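Local coordinates for putative peptidyl-arginine deiminase family protein (PDB 6B10), which probably hydrolyses agmatine to N-carbamoylputrescine and ammonia, the deiminase step of a route to putrescine, at residues A[54-59]-A[73-78]; A[60-65]-A[81-86]; A[254-259]-A[268-273]; A[279-284]-A[319-324]; A[42-47]-A[312-317]. All coordinates share one frame; numbering follows the deposited sequence.

Contact 1: A[54-59]-A[73-78]; sequences FQKVLL and IKNVEF
V57 and L59 pair with V76 and its neighbours as the two parallel strands of a beta-alpha-beta unit, 56-61 and 76-80, with the short helix 64-67 in the link between them. Their short segments run 26° apart. Three backbone bonds hold the pair: V57 N gives to N75 O at 2.9 Å, V57 O takes the N-H of E77 at 2.8 Å and nearly straight (176° at the hydrogen), and L59 N gives to E77 O at 3.0 Å.

The tight part lies on the face of the sheet that carries V57, L59, V76 and F78. With CG anti to its own carbonyl carbon (chi1 -56°), L59 brings CD1 to 3.6 Å from V76 CG1, and the same methyl lies 4.1 Å from F78 CE1. Helix 37-52 covers this patch through V48 and V51. L58 and E77 point to the other face, where L58 is buried under helix 120-133. At the start of the strands, K56 and the exposed N75 form, with E77, a looser polar margin. There the opposite charges do not pair with each other; K56 NZ makes its salt bridge with E20 and E77 OE1 its own with K132. What touches is the aliphatic part of the lysine, whose CD lies 3.8 Å from E77 OE2, while NZ itself stays 4.5 Å from that oxygen.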
# COMPACT_ATOMS: atom_id res chain seq x y z
N PHE A 54 -11.16 -12.06 7.56
CA PHE A 54 -12.00 -11.26 6.67
C PHE A 54 -11.93 -11.60 5.17
O PHE A 54 -12.91 -11.40 4.45
CB PHE A 54 -11.67 -9.78 6.87
CG PHE A 54 -12.10 -9.25 8.20
CD1 PHE A 54 -13.40 -8.80 8.38
CD2 PHE A 54 -11.22 -9.22 9.27
CE1 PHE A 54 -13.81 -8.31 9.61
CE2 PHE A 54 -11.63 -8.74 10.50
CZ PHE A 54 -12.92 -8.28 10.67
N GLN A 55 -10.79 -12.08 4.70
CA GLN A 55 -10.67 -12.49 3.30
C GLN A 55 -9.48 -13.42 3.13
O GLN A 55 -8.64 -13.53 4.02
CB GLN A 55 -10.53 -11.26 2.38
CG GLN A 55 -9.20 -10.53 2.48
CD GLN A 55 -9.16 -9.24 1.66
OE1 GLN A 55 -10.11 -8.46 1.64
NE2 GLN A 55 -8.04 -9.01 0.99
N LYS A 56 -9.40 -14.06 1.97
CA LYS A 56 -8.30 -14.97 1.72
C LYS A 56 -6.97 -14.23 1.70
O LYS A 56 -6.90 -13.05 1.35
CB LYS A 56 -8.48 -15.72 0.40
CG LYS A 56 -9.58 -16.75 0.42
CD LYS A 56 -9.72 -17.41 -0.94
CE LYS A 56 -10.49 -16.54 -1.91
NZ LYS A 56 -10.38 -17.08 -3.29
N VAL A 57 -5.92 -14.94 2.09
CA VAL A 57 -4.58 -14.42 2.09
C VAL A 57 -3.71 -15.37 1.26
O VAL A 57 -3.84 -16.59 1.39
CB VAL A 57 -4.02 -14.34 3.53
CG1 VAL A 57 -2.55 -13.91 3.54
CG2 VAL A 57 -4.85 -13.39 4.38
N LEU A 58 -2.85 -14.80 0.43
CA LEU A 58 -1.88 -15.57 -0.35
C LEU A 58 -0.48 -15.19 0.10
O LEU A 58 -0.10 -14.02 0.05
CB LEU A 58 -2.05 -15.29 -1.84
CG LEU A 58 -1.08 -16.03 -2.78
CD1 LEU A 58 -1.21 -17.54 -2.62
CD2 LEU A 58 -1.31 -15.64 -4.23
N LEU A 59 0.30 -16.19 0.52
CA LEU A 59 1.67 -15.98 0.96
C LEU A 59 2.64 -16.55 -0.06
O LEU A 59 2.53 -17.71 -0.44
CB LEU A 59 1.91 -16.65 2.31
CG LEU A 59 0.98 -16.25 3.46
CD1 LEU A 59 1.26 -17.11 4.68
CD2 LEU A 59 1.12 -14.77 3.79
N ILE A 73 -3.69 -21.73 9.78
CA ILE A 73 -4.60 -20.59 9.66
C ILE A 73 -5.57 -20.78 8.49
O ILE A 73 -5.14 -20.97 7.35
CB ILE A 73 -3.83 -19.27 9.46
CG1 ILE A 73 -2.71 -19.12 10.50
CG2 ILE A 73 -4.78 -18.08 9.54
CD1 ILE A 73 -1.65 -18.11 10.12
N LYS A 74 -6.86 -20.71 8.78
CA LYS A 74 -7.91 -20.81 7.76
C LYS A 74 -7.79 -19.68 6.73
O LYS A 74 -7.29 -18.61 7.05
CB LYS A 74 -9.30 -20.79 8.41
N ASN A 75 -8.26 -19.94 5.51
CA ASN A 75 -8.22 -18.98 4.41
C ASN A 75 -6.83 -18.47 4.04
O ASN A 75 -6.69 -17.33 3.60
CB ASN A 75 -9.13 -17.79 4.69
CG ASN A 75 -10.55 -18.22 4.97
OD1 ASN A 75 -11.01 -18.16 6.10
ND2 ASN A 75 -11.23 -18.69 3.94
N VAL A 76 -5.81 -19.30 4.22
CA VAL A 76 -4.46 -18.93 3.81
C VAL A 76 -3.98 -19.90 2.74
O VAL A 76 -3.99 -21.12 2.94
CB VAL A 76 -3.50 -18.89 5.01
CG1 VAL A 76 -2.10 -18.51 4.56
CG2 VAL A 76 -3.99 -17.88 6.04
N GLU A 77 -3.58 -19.36 1.60
CA GLU A 77 -3.02 -20.16 0.52
C GLU A 77 -1.55 -19.84 0.38
O GLU A 77 -1.07 -18.84 0.90
CB GLU A 77 -3.76 -19.89 -0.80
CG GLU A 77 -5.19 -20.40 -0.78
CD GLU A 77 -5.99 -19.97 -1.99
OE1 GLU A 77 -5.39 -19.58 -3.01
OE2 GLU A 77 -7.23 -20.05 -1.91
N PHE A 78 -0.84 -20.72 -0.33
CA PHE A 78 0.60 -20.62 -0.46
C PHE A 78 0.99 -20.79 -1.92
O PHE A 78 0.29 -21.46 -2.68
CB PHE A 78 1.28 -21.70 0.39
CG PHE A 78 0.70 -21.83 1.76
CD1 PHE A 78 1.03 -20.93 2.76
CD2 PHE A 78 -0.20 -22.85 2.06
CE1 PHE A 78 0.49 -21.04 4.03
CE2 PHE A 78 -0.74 -22.97 3.33
CZ PHE A 78 -0.40 -22.07 4.32

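Contact 2: A[60-65]-A[81-86]; sequences IAPKQS and CDTNDT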
# COMPACT_ATOMS: atom_id res chain seq x y z
N ILE A 60 3.60 -15.73 -0.48
CA ILE A 60 4.58 -16.09 -1.49
C ILE A 60 5.94 -16.28 -0.82
O ILE A 60 6.38 -15.41 -0.08
CB ILE A 60 4.70 -14.99 -2.56
CG1 ILE A 60 3.33 -14.70 -3.19
CG2 ILE A 60 5.69 -15.38 -3.65
CD1 ILE A 60 3.26 -13.41 -3.98
N ALA A 61 6.58 -17.42 -1.06
CA ALA A 61 7.89 -17.73 -0.48
C ALA A 61 8.63 -18.82 -1.26
O ALA A 61 7.99 -19.63 -1.93
CB ALA A 61 7.74 -18.15 0.97
N PRO A 62 9.98 -18.83 -1.19
CA PRO A 62 10.78 -19.80 -1.95
C PRO A 62 10.58 -21.27 -1.57
O PRO A 62 10.61 -22.13 -2.44
CB PRO A 62 12.22 -19.38 -1.65
CG PRO A 62 12.14 -17.98 -1.17
CD PRO A 62 10.82 -17.87 -0.47
N LYS A 63 10.39 -21.55 -0.28
CA LYS A 63 10.36 -22.92 0.22
C LYS A 63 9.06 -23.27 0.94
O LYS A 63 8.41 -22.40 1.52
CB LYS A 63 11.53 -23.16 1.16
CG LYS A 63 12.88 -22.99 0.49
CD LYS A 63 14.02 -23.40 1.40
CE LYS A 63 15.20 -23.91 0.59
NZ LYS A 63 16.43 -24.03 1.42
N GLN A 64 8.72 -24.55 0.91
CA GLN A 64 7.54 -25.07 1.60
C GLN A 64 7.69 -24.91 3.12
O GLN A 64 6.70 -24.70 3.83
CB GLN A 64 7.34 -26.54 1.25
CG GLN A 64 6.10 -27.19 1.86
CD GLN A 64 4.80 -26.64 1.31
OE1 GLN A 64 4.76 -26.06 0.22
NE2 GLN A 64 3.71 -26.84 2.06
N SER A 65 8.93 -25.00 3.60
CA SER A 65 9.21 -24.83 5.03
C SER A 65 8.88 -23.42 5.53
O SER A 65 8.52 -23.24 6.70
CB SER A 65 10.68 -25.16 5.33
OG SER A 65 11.55 -24.46 4.46
N CYS A 81 7.68 -19.78 -4.88
CA CYS A 81 8.32 -18.85 -5.81
C CYS A 81 9.47 -18.13 -5.12
O CYS A 81 9.31 -17.63 -4.01
CB CYS A 81 7.30 -17.83 -6.32
SG CYS A 81 8.01 -16.48 -7.28
N ASP A 82 10.63 -18.07 -5.78
CA ASP A 82 11.81 -17.45 -5.19
C ASP A 82 11.67 -15.94 -5.17
O ASP A 82 11.03 -15.35 -6.04
CB ASP A 82 13.08 -17.84 -5.95
CG ASP A 82 13.46 -19.29 -5.75
OD1 ASP A 82 12.59 -20.10 -5.36
OD2 ASP A 82 14.64 -19.63 -5.98
N THR A 83 12.31 -15.32 -4.18
CA THR A 83 12.25 -13.87 -3.99
C THR A 83 13.26 -13.46 -2.91
O THR A 83 13.93 -14.30 -2.32
CB THR A 83 10.83 -13.41 -3.57
OG1 THR A 83 10.79 -11.98 -3.46
CG2 THR A 83 10.41 -14.05 -2.24
N ASN A 84 13.35 -12.16 -2.67
CA ASN A 84 14.07 -11.64 -1.49
C ASN A 84 13.34 -10.45 -0.87
O ASN A 84 13.03 -10.46 0.32
CB ASN A 84 15.53 -11.29 -1.82
CG ASN A 84 15.68 -10.48 -3.10
OD1 ASN A 84 14.74 -10.34 -3.89
ND2 ASN A 84 16.87 -9.93 -3.30
N ASP A 85 13.04 -9.43 -1.68
CA ASP A 85 12.24 -8.28 -1.27
C ASP A 85 10.87 -8.75 -0.78
O ASP A 85 10.17 -9.48 -1.48
CB ASP A 85 12.09 -7.32 -2.45
CG ASP A 85 11.39 -6.02 -2.08
OD1 ASP A 85 11.00 -5.84 -0.91
OD2 ASP A 85 11.23 -5.17 -2.98
N THR A 86 10.49 -8.33 0.43
CA THR A 86 9.18 -8.64 1.00
C THR A 86 8.15 -7.53 0.73
O THR A 86 6.95 -7.72 0.95
CB THR A 86 9.27 -8.87 2.51
OG1 THR A 86 9.79 -7.70 3.15
CG2 THR A 86 10.16 -10.06 2.82
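At the C-terminal end of the parallel pair 56-61 and 76-80, A61 and C81 mark the place where the ladder gives way to two diverging loops. A61 O accepts the N-H of C81 at 3.0 Å. The bond is fairly straight at the hydrogen (162°), but the donor stands 49° out of the carbonyl plane, above it. The ladder ends with this bond. P62 N sits 3.1 Å from C81 O with no hydrogen to share, P62 CA makes a bent CA-H...O contact with the same C81 O, 3.3 Å away, and K63 N bonds instead to D66.

The proline ring lies against the loop 81-86. Its CB meets D82 OD1 at 3.8 Å and its CG lies 4.0 Å from T83 N. Earlier on the strand, I60 uses CG2, the branch anti to its backbone N (chi1 to CG1 -56°), to meet C81 CB, an apolar touch at 4.0 Å just beyond the end of strand 76-80.

C81 is backed on its side by V124 and K127 of helix 120-133. A61 rests on D66 and F67 of helix 64-67, and I60 reaches I88 of helix 88-91, which places the end of the ladder among three helices.

Contact 3: A[254-259]-A[268-273]; sequences PIPKPL and ATYANF
Two loops meet in a buried contact where P256 and A268 touch, one leaving strand 249-254, the other leading into strand 274-276; their touching parts run in roughly opposing directions. P256 presents CG to the CB of A268 at 3.6 Å, and L259 CD1 comes to the same methyl at 3.8 Å, so that one small side chain receives both.

The second half of the contact belongs to Y270. With CG anti to its carbonyl carbon (chi1 -66°), the ring extends to the proline loop and meets P256 tip to tip, CE2 at 3.7 Å from P256 CD. P254 O lies at the ring's edge and in its plane, 3.3 Å from Y270 CE2, where the positive rim of the ring can face the carbonyl. The phenol oxygen lies 3.8 Å from P256 CB and is hydrogen-bonded to OD1 of D290. Just before the tyrosine, T269 OG1 accepts from A271 N at 3.2 Å, an ST turn that shapes the chain leading out of the contact.

Helix 289-300 closes over both partners: its I293 touches P254 as well as Y270. Strand 219-224 lies alongside as well, through I224 at P254 and C223 at T269.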
# COMPACT_ATOMS: atom_id res chain seq x y z
N PRO A 254 -1.83 11.94 13.69
CA PRO A 254 -0.64 12.46 14.36
C PRO A 254 0.43 11.40 14.54
O PRO A 254 0.16 10.34 15.08
CB PRO A 254 -1.17 12.93 15.72
CG PRO A 254 -2.42 12.15 15.93
CD PRO A 254 -3.01 11.98 14.57
N ILE A 255 1.64 11.69 14.08
CA ILE A 255 2.73 10.71 14.18
C ILE A 255 3.05 10.42 15.64
O ILE A 255 2.86 11.29 16.50
CB ILE A 255 4.00 11.16 13.42
CG1 ILE A 255 4.62 12.42 14.03
CG2 ILE A 255 3.68 11.37 11.94
CD1 ILE A 255 5.90 12.87 13.35
N PRO A 256 3.50 9.20 15.94
CA PRO A 256 3.82 8.88 17.32
C PRO A 256 5.10 9.58 17.76
O PRO A 256 5.77 10.21 16.95
CB PRO A 256 4.00 7.36 17.30
CG PRO A 256 4.46 7.07 15.92
CD PRO A 256 3.78 8.07 15.04
N LYS A 257 5.43 9.47 19.04
CA LYS A 257 6.72 9.96 19.52
C LYS A 257 7.82 9.15 18.84
O LYS A 257 7.59 8.02 18.43
CB LYS A 257 6.83 9.83 21.04
CG LYS A 257 5.83 10.66 21.84
CD LYS A 257 6.02 12.15 21.65
CE LYS A 257 5.15 12.94 22.60
N PRO A 258 9.02 9.74 18.69
CA PRO A 258 10.14 9.07 18.04
C PRO A 258 10.39 7.64 18.53
O PRO A 258 10.45 7.41 19.74
CB PRO A 258 11.33 9.97 18.38
CG PRO A 258 10.74 11.33 18.54
CD PRO A 258 9.35 11.13 19.07
N LEU A 259 10.49 6.69 17.59
CA LEU A 259 10.86 5.30 17.88
C LEU A 259 12.24 5.02 17.29
O LEU A 259 12.60 5.59 16.26
CB LEU A 259 9.86 4.32 17.26
CG LEU A 259 8.46 4.25 17.86
CD1 LEU A 259 7.53 5.22 17.16
CD2 LEU A 259 7.92 2.83 17.75
N ALA A 268 7.80 5.73 11.57
CA ALA A 268 6.50 5.24 12.02
C ALA A 268 5.41 6.17 11.50
O ALA A 268 5.48 7.38 11.71
CB ALA A 268 6.46 5.16 13.54
N THR A 269 4.43 5.60 10.81
CA THR A 269 3.35 6.37 10.21
C THR A 269 2.04 5.58 10.24
O THR A 269 2.04 4.37 9.98
CB THR A 269 3.68 6.78 8.75
OG1 THR A 269 2.52 7.34 8.12
CG2 THR A 269 4.16 5.57 7.93
N TYR A 270 0.95 6.26 10.57
CA TYR A 270 -0.36 5.61 10.63
C TYR A 270 -1.05 5.57 9.27
O TYR A 270 -2.07 4.90 9.11
CB TYR A 270 -1.24 6.28 11.69
CG TYR A 270 -0.74 6.10 13.12
CD1 TYR A 270 -0.76 4.85 13.73
CD2 TYR A 270 -0.25 7.18 13.86
CE1 TYR A 270 -0.31 4.67 15.03
CE2 TYR A 270 0.20 7.02 15.16
CZ TYR A 270 0.17 5.77 15.75
OH TYR A 270 0.63 5.61 17.05
N ALA A 271 -0.48 6.27 8.29
CA ALA A 271 -1.05 6.28 6.93
C ALA A 271 -0.83 4.95 6.19
O ALA A 271 -1.53 4.67 5.21
CB ALA A 271 -0.47 7.44 6.13
N ASN A 272 0.10 4.13 6.65
CA ASN A 272 0.40 2.85 6.01
C ASN A 272 -0.56 1.73 6.44
O ASN A 272 -0.14 0.59 6.68
CB ASN A 272 1.85 2.46 6.31
CG ASN A 272 2.55 1.82 5.13
OD1 ASN A 272 2.91 0.65 5.17
ND2 ASN A 272 2.75 2.59 4.07
N PHE A 273 -1.85 2.06 6.53
CA PHE A 273 -2.89 1.07 6.79
C PHE A 273 -3.27 0.33 5.51
O PHE A 273 -2.79 0.67 4.43
CB PHE A 273 -4.14 1.72 7.44
CG PHE A 273 -4.62 2.99 6.78
CD1 PHE A 273 -5.00 3.02 5.44
CD2 PHE A 273 -4.73 4.16 7.52
CE1 PHE A 273 -5.47 4.19 4.86
CE2 PHE A 273 -5.20 5.33 6.94
CZ PHE A 273 -5.57 5.35 5.61

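Contact 4: A[279-284]-A[319-324]; sequences ALIVPF and GSLHCS
The flat peptide joining V282 to P283 has L321 over one of its faces: CD1 stands 3.5 Å from P283 N and 3.6 Å from V282 C, almost directly above the plane. At the rim of the proline ring, S320 OG comes to 3.5 Å from P283 CB; this is a van der Waals touch, and the hydroxyl finds its hydrogen-bond partner in the hydroxyl of Y285.

L321 contributes the largest share of the contact. CG lies anti to its carbonyl carbon (chi1 -58°) and the chain beyond is extended, which drives CD1 straight at the strand. The same methyl also meets I281 CG2 at 3.9 Å, the two side chains crossing at about a right angle. No hydrogen bond joins the segments, so they meet by van der Waals contact, in a fully buried place.

Behind the leucine, the backbone folds into a short helical turn. L321 O is gripped twice by S324, by OG at 2.8 Å and by N at 3.2 Å, both from the same face of the carbonyl plane. This steadies the turn, whose H322 is held on its two ring nitrogens by D209 and E15.

The family belongs to the guanidino-modifying enzymes, whose pentein fold is a five-bladed alpha/beta propeller. The contact's centre lies about 8 Å from the centre of the chain. Strand 279-284 is the middle one of its three-stranded sheet. Strand 305-310 flanks it and lends V309 to both I281 and L321, helix 289-300 packs on V282, and helix 37-52 reaches I281 through F47 and V50.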
# COMPACT_ATOMS: atom_id res chain seq x y z
N ALA A 279 -12.94 -4.40 6.73
CA ALA A 279 -11.99 -3.97 7.75
C ALA A 279 -10.90 -3.06 7.22
O ALA A 279 -10.61 -3.02 6.02
CB ALA A 279 -11.37 -5.19 8.43
N LEU A 280 -10.32 -2.32 8.15
CA LEU A 280 -9.18 -1.47 7.90
C LEU A 280 -8.12 -1.84 8.93
O LEU A 280 -8.33 -1.69 10.13
CB LEU A 280 -9.56 0.00 8.04
CG LEU A 280 -8.39 0.99 7.94
CD1 LEU A 280 -7.70 0.90 6.59
CD2 LEU A 280 -8.86 2.40 8.21
N ILE A 281 -6.99 -2.33 8.45
CA ILE A 281 -5.93 -2.79 9.35
C ILE A 281 -4.93 -1.66 9.50
O ILE A 281 -4.31 -1.24 8.53
CB ILE A 281 -5.23 -4.06 8.82
CG1 ILE A 281 -6.25 -5.09 8.31
CG2 ILE A 281 -4.35 -4.66 9.91
CD1 ILE A 281 -7.29 -5.52 9.32
N VAL A 282 -4.77 -1.16 10.72
CA VAL A 282 -3.93 0.02 10.98
C VAL A 282 -2.68 -0.37 11.76
O VAL A 282 -2.75 -1.21 12.65
CB VAL A 282 -4.71 1.14 11.71
CG1 VAL A 282 -5.91 1.59 10.89
CG2 VAL A 282 -5.19 0.71 13.09
N PRO A 283 -1.54 0.24 11.43
CA PRO A 283 -0.34 -0.03 12.21
C PRO A 283 -0.42 0.59 13.61
O PRO A 283 -0.85 1.74 13.75
CB PRO A 283 0.79 0.60 11.39
CG PRO A 283 0.14 1.61 10.51
CD PRO A 283 -1.30 1.21 10.35
N PHE A 284 -0.07 -0.19 14.62
CA PHE A 284 0.09 0.28 15.99
C PHE A 284 1.58 0.27 16.31
O PHE A 284 2.32 -0.60 15.83
CB PHE A 284 -0.67 -0.64 16.96
CG PHE A 284 -2.11 -0.25 17.21
CD1 PHE A 284 -2.80 0.63 16.37
CD2 PHE A 284 -2.80 -0.79 18.30
CE1 PHE A 284 -4.13 0.97 16.63
CE2 PHE A 284 -4.12 -0.46 18.55
CZ PHE A 284 -4.79 0.42 17.72
N GLY A 319 9.51 0.04 6.24
CA GLY A 319 8.15 -0.07 5.72
C GLY A 319 7.20 -0.48 6.82
O GLY A 319 7.62 -0.82 7.92
N SER A 320 5.91 -0.46 6.52
CA SER A 320 4.91 -0.84 7.49
C SER A 320 3.86 -1.71 6.78
O SER A 320 4.16 -2.26 5.72
CB SER A 320 4.31 0.41 8.15
OG SER A 320 3.45 0.06 9.22
N LEU A 321 2.67 -1.84 7.35
CA LEU A 321 1.69 -2.83 6.89
C LEU A 321 1.36 -2.74 5.41
O LEU A 321 1.41 -3.75 4.71
CB LEU A 321 0.39 -2.77 7.71
CG LEU A 321 0.48 -2.96 9.23
CD1 LEU A 321 -0.89 -2.84 9.86
CD2 LEU A 321 1.11 -4.31 9.61
N HIS A 322 1.05 -1.53 4.93
CA HIS A 322 0.64 -1.33 3.53
C HIS A 322 1.75 -1.71 2.55
O HIS A 322 1.49 -2.30 1.51
CB HIS A 322 0.21 0.13 3.28
CG HIS A 322 -0.53 0.35 2.00
ND1 HIS A 322 -0.02 1.10 0.97
CD2 HIS A 322 -1.76 -0.07 1.59
CE1 HIS A 322 -0.89 1.13 -0.03
NE2 HIS A 322 -1.95 0.43 0.32
N CYS A 323 2.99 -1.36 2.89
CA CYS A 323 4.16 -1.68 2.07
C CYS A 323 4.38 -3.18 1.90
O CYS A 323 4.93 -3.63 0.89
CB CYS A 323 5.44 -1.07 2.67
SG CYS A 323 5.45 0.74 2.80
N SER A 324 3.98 -3.96 2.89
CA SER A 324 4.20 -5.41 2.89
C SER A 324 3.12 -6.24 2.20
O SER A 324 3.16 -7.47 2.27
CB SER A 324 4.31 -5.90 4.33
OG SER A 324 3.02 -6.07 4.87

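Contact 5: A[42-47]-A[312-317]; sequences QSYKEF and RVFLRQ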
# COMPACT_ATOMS: atom_id res chain seq x y z
N GLN A 42 6.77 -13.46 13.49
CA GLN A 42 5.71 -13.41 14.48
C GLN A 42 4.74 -12.26 14.20
O GLN A 42 3.52 -12.41 14.36
CB GLN A 42 6.30 -13.27 15.89
CG GLN A 42 5.25 -13.26 16.99
CD GLN A 42 4.25 -14.38 16.83
OE1 GLN A 42 4.62 -15.56 16.76
NE2 GLN A 42 2.96 -14.04 16.76
N SER A 43 5.28 -11.12 13.78
CA SER A 43 4.46 -9.99 13.33
C SER A 43 3.58 -10.39 12.14
O SER A 43 2.37 -10.14 12.15
CB SER A 43 5.35 -8.81 12.94
OG SER A 43 6.22 -8.46 14.00
N TYR A 44 4.20 -11.01 11.13
CA TYR A 44 3.47 -11.53 9.97
C TYR A 44 2.34 -12.46 10.36
O TYR A 44 1.23 -12.33 9.87
CB TYR A 44 4.41 -12.27 9.02
CG TYR A 44 4.92 -11.42 7.89
CD1 TYR A 44 5.96 -10.54 8.09
CD2 TYR A 44 4.34 -11.48 6.63
CE1 TYR A 44 6.44 -9.75 7.06
CE2 TYR A 44 4.81 -10.70 5.60
CZ TYR A 44 5.86 -9.83 5.82
OH TYR A 44 6.33 -9.04 4.80
N LYS A 45 2.64 -13.41 11.25
CA LYS A 45 1.64 -14.37 11.71
C LYS A 45 0.43 -13.65 12.30
O LYS A 45 -0.71 -14.03 12.05
CB LYS A 45 2.24 -15.32 12.74
CG LYS A 45 1.30 -16.42 13.20
N GLU A 46 0.69 -12.62 13.09
CA GLU A 46 -0.38 -11.83 13.70
C GLU A 46 -1.18 -11.11 12.62
O GLU A 46 -2.41 -11.16 12.61
CB GLU A 46 0.20 -10.82 14.69
CG GLU A 46 -0.82 -10.24 15.65
CD GLU A 46 -1.55 -11.31 16.45
OE1 GLU A 46 -0.87 -12.24 16.95
OE2 GLU A 46 -2.79 -11.23 16.56
N PHE A 47 -0.46 -10.47 11.70
CA PHE A 47 -1.05 -9.71 10.60
C PHE A 47 -1.91 -10.63 9.72
O PHE A 47 -3.06 -10.31 9.41
CB PHE A 47 0.07 -9.03 9.80
CG PHE A 47 -0.40 -8.11 8.69
CD1 PHE A 47 -1.60 -7.40 8.78
CD2 PHE A 47 0.40 -7.91 7.58
CE1 PHE A 47 -2.00 -6.55 7.76
CE2 PHE A 47 0.01 -7.05 6.56
CZ PHE A 47 -1.20 -6.38 6.65
N ARG A 312 5.85 -2.39 14.68
CA ARG A 312 7.19 -1.90 15.04
C ARG A 312 8.33 -2.63 14.34
O ARG A 312 9.28 -2.00 13.87
CB ARG A 312 7.39 -1.98 16.56
CG ARG A 312 6.55 -0.98 17.33
CD ARG A 312 6.74 -1.16 18.81
NE ARG A 312 6.28 -2.48 19.24
CZ ARG A 312 6.58 -3.05 20.40
NH1 ARG A 312 7.34 -2.41 21.28
NH2 ARG A 312 6.11 -4.25 20.68
N VAL A 313 8.23 -3.95 14.26
CA VAL A 313 9.32 -4.75 13.70
C VAL A 313 9.47 -4.47 12.21
O VAL A 313 10.60 -4.37 11.70
CB VAL A 313 9.09 -6.26 13.95
CG1 VAL A 313 10.28 -7.07 13.43
CG2 VAL A 313 8.89 -6.53 15.43
N PHE A 314 8.34 -4.29 11.52
CA PHE A 314 8.33 -3.93 10.09
C PHE A 314 9.20 -2.71 9.80
O PHE A 314 9.90 -2.66 8.78
CB PHE A 314 6.90 -3.63 9.61
CG PHE A 314 6.01 -4.84 9.49
CD1 PHE A 314 5.26 -5.28 10.57
CD2 PHE A 314 5.88 -5.50 8.28
CE1 PHE A 314 4.42 -6.37 10.46
CE2 PHE A 314 5.04 -6.59 8.16
CZ PHE A 314 4.31 -7.03 9.25
N LEU A 315 9.16 -1.72 10.69
CA LEU A 315 9.88 -0.45 10.48
C LEU A 315 11.41 -0.60 10.42
O LEU A 315 12.09 0.29 9.89
CB LEU A 315 9.54 0.55 11.59
CG LEU A 315 8.09 0.98 11.82
CD1 LEU A 315 8.06 1.95 12.99
CD2 LEU A 315 7.46 1.62 10.58
N ARG A 316 11.95 -1.69 10.95
CA ARG A 316 13.40 -1.93 10.90
C ARG A 316 13.92 -1.97 9.45
O ARG A 316 15.05 -1.56 9.19
CB ARG A 316 13.77 -3.21 11.66
CG ARG A 316 13.58 -3.08 13.17
CD ARG A 316 13.80 -4.39 13.91
NE ARG A 316 13.18 -4.36 15.24
CZ ARG A 316 13.16 -5.38 16.10
NH1 ARG A 316 13.72 -6.55 15.80
NH2 ARG A 316 12.57 -5.24 17.28
N GLN A 317 13.08 -2.43 8.51
CA GLN A 317 13.42 -2.38 7.08
C GLN A 317 12.65 -1.30 6.31
O GLN A 317 12.39 -1.44 5.11
CB GLN A 317 13.20 -3.75 6.45
CG GLN A 317 14.17 -4.82 6.95
CD GLN A 317 15.62 -4.48 6.68
OE1 GLN A 317 15.95 -3.81 5.70
NE2 GLN A 317 16.51 -4.93 7.55
O HOH W 1 5.71 -5.57 14.33
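S43 OG has two hydrogen-bonded partners: E39 O, one turn earlier in its helix, and a water 3.0 Å away. That water in turn accepts from V313 N at 3.0 Å, so a single solvent molecule bridges the helix to the loop backbone. Directly across, the hydroxyl oxygen rests against V313, 3.6 Å from its CG2.

The rest is apolar and belongs to F314, through which a late loop of the pentein fold reaches an early helix. CG lies anti to its carbonyl carbon (chi1 -71°), which sends the ring from the loop 312-317, a run of helical backbone following strand 305-310, to the flank of helix 37-52, and there it meets residues of successive turns. S43 CB approaches F314 CE1 at 3.6 Å. The next residue, Y44, sets CE1 3.6 Å from F314 CE2; the two rings are inclined at 31° with centroids 5.3 Å apart, an oblique meeting. One turn after S43, F47 turns CD2 toward the tip of the phenylalanine, 4.3 Å from F314 CZ.

Y44 and F47 both continue to L24 of strand 19-25, while I40, in the same helix, touches V313 and F314.

Contact 5 joins the earliest segment, in helix 37-52, to the loop 312-317, and contacts 1, 2 and 3 are nested inside the loop it closes; contact 4 crosses it along the chain. Contact 1 lies on the parallel pair 56-61 and 76-80, and contact 2 just past its end, their centres 16 Å apart. Contacts 3 and 4 lie 11 Å apart and contacts 4 and 5 only 10 Å: N272 probably hydrogen-bonds H322 and C323, and F47 packs on I281 and S324. Contacts 2 and 3 are farthest, at 29 Å. The C-terminal loop 312-324 thus ties helix 37-52 to strand 279-284, bringing an early helix against late parts of the chain.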